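Local structure of CELL WALL surface anchor family protein (Streptococcus pneumoniae, 3ZGH) at residues A[173-176]-A[181-184]. The protein binds keratin 10 through this basic region of a pneumococcal surface serine-rich repeat protein, probably in adhesion to host cells. Residues are numbered along the deposited sequence; the frame is centred on the assembly and turned at random.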
loop_
_atom_site.group_PDB
_atom_site.type_symbol
_atom_site.label_atom_id
_atom_site.label_comp_id
_atom_site.label_asym_id
_atom_site.label_seq_id
_atom_site.Cartn_x
_atom_site.Cartn_y
_atom_site.Cartn_z
ATOM N N THR A 173 5.735 -3.672 4.435
ATOM C CA THR A 173 4.790 -4.190 5.417
ATOM C C THR A 173 3.450 -3.457 5.277
ATOM O O THR A 173 3.346 -2.252 5.536
ATOM C CB THR A 173 5.324 -4.010 6.851
ATOM O OG1 THR A 173 6.606 -4.637 6.958
ATOM C CG2 THR A 173 4.361 -4.636 7.884
ATOM N N PRO A 174 2.419 -4.169 4.831
ATOM C CA PRO A 174 1.112 -3.518 4.654
ATOM C C PRO A 174 0.472 -3.146 5.974
ATOM O O PRO A 174 0.777 -3.732 7.009
ATOM C CB PRO A 174 0.279 -4.585 3.929
ATOM C CG PRO A 174 0.896 -5.870 4.349
ATOM C CD PRO A 174 2.389 -5.589 4.443
ATOM N N TYR A 175 -0.435 -2.186 5.918
ATOM C CA TYR A 175 -1.066 -1.672 7.104
ATOM C C TYR A 175 -2.462 -1.175 6.735
ATOM O O TYR A 175 -2.658 -0.545 5.705
ATOM C CB TYR A 175 -0.230 -0.530 7.676
ATOM C CG TYR A 175 -0.840 0.116 8.913
ATOM C CD1 TYR A 175 -0.487 -0.287 10.191
ATOM C CD2 TYR A 175 -1.777 1.124 8.786
ATOM C CE1 TYR A 175 -1.074 0.327 11.333
ATOM C CE2 TYR A 175 -2.355 1.731 9.892
ATOM C CZ TYR A 175 -2.007 1.335 11.157
ATOM O OH TYR A 175 -2.611 1.982 12.230
ATOM N N ALA A 176 -3.429 -1.460 7.591
ATOM C CA ALA A 176 -4.741 -0.861 7.472
ATOM C C ALA A 176 -5.297 -0.819 8.872
ATOM O O ALA A 176 -5.120 -1.759 9.638
ATOM C CB ALA A 176 -5.621 -1.689 6.566
ATOM N N ARG A 181 -8.388 3.881 15.821
ATOM C CA ARG A 181 -7.626 2.836 16.507
ATOM C C ARG A 181 -6.387 2.435 15.681
ATOM O O ARG A 181 -6.295 1.325 15.155
ATOM C CB ARG A 181 -8.533 1.632 16.783
ATOM C CG ARG A 181 -7.939 0.596 17.712
ATOM C CD ARG A 181 -7.915 1.056 19.165
ATOM N NE ARG A 181 -6.914 0.319 19.942
ATOM C CZ ARG A 181 -7.122 -0.859 20.530
ATOM N NH1 ARG A 181 -6.137 -1.440 21.207
ATOM N NH2 ARG A 181 -8.305 -1.464 20.451
ATOM N N ILE A 182 -5.443 3.358 15.571
ATOM C CA ILE A 182 -4.304 3.166 14.686
ATOM C C ILE A 182 -3.350 2.057 15.169
ATOM O O ILE A 182 -2.550 1.554 14.397
ATOM C CB ILE A 182 -3.572 4.506 14.399
ATOM C CG1 ILE A 182 -3.140 5.239 15.676
ATOM C CG2 ILE A 182 -4.494 5.431 13.657
ATOM C CD1 ILE A 182 -2.017 4.587 16.427
ATOM N N GLY A 183 -3.482 1.629 16.419
ATOM C CA GLY A 183 -2.623 0.577 16.942
ATOM C C GLY A 183 -2.990 -0.853 16.546
ATOM O O GLY A 183 -2.256 -1.792 16.864
ATOM N N ILE A 184 -4.130 -1.027 15.880
ATOM C CA ILE A 184 -4.588 -2.349 15.464
ATOM C C ILE A 184 -4.498 -2.437 13.932
ATOM O O ILE A 184 -5.379 -1.946 13.209
ATOM C CB ILE A 184 -6.049 -2.618 15.910
ATOM C CG1 ILE A 184 -6.226 -2.416 17.428
ATOM C CG2 ILE A 184 -6.497 -4.013 15.501
ATOM C CD1 ILE A 184 -5.288 -3.223 18.296
#
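Ala176 and Ile184 make the nearest backbone approach between 173-176 and 181-184, with their CA atoms 8.1 Å apart and Ala176 O and Ile184 O approaching obliquely to 3.6 Å, two acceptors with no bond between them. Tyr175 and Ala176 are both extended, whereas Arg181 to Ile184 forms a type I beta turn, closed by the bond from Ile184 N to Arg181 O at 3.3 Å. Across this spacing Tyr175 makes the largest single contribution. With CG anti to the backbone N (chi1 178°), the Tyr175 ring reaches along toward the turn and meets it with its hydroxyl end. Ile182 O lies in the plane of the ring, at its edge. The hydroxyl and Ile182 O are modelled closer than two oxygens can sit, so the spacing is doubtful and no bond is read from it; the fine placement of the tyrosine end, and of Ile182 around it, shares that doubt.

Both segments flank the short strand 177-178, in the region that follows the last long strand of the antiparallel sheet, 154-162, in this MSCRAMM domain. Asn185, the residue right after the turn, brackets Tyr175 with its side chain, its ND2 bonded to Pro174 O and its OD1 to Ala176 N, and so ties the extended segment to the end of the turn. From farther along the chain, Tyr62 OH pairs with Tyr175 N, while Ile45 and Tyr47 on strand 43-53 pack against Ala176 and Pro174.

On the turn, Ile182 offers its branch point, CB, to the tyrosine hydroxyl. Ile184 points its CB away from the extended segment and instead covers Arg181, at the start of the turn, its CG1 lying 3.6 Å above the centre of one face of the Arg181 guanidinium.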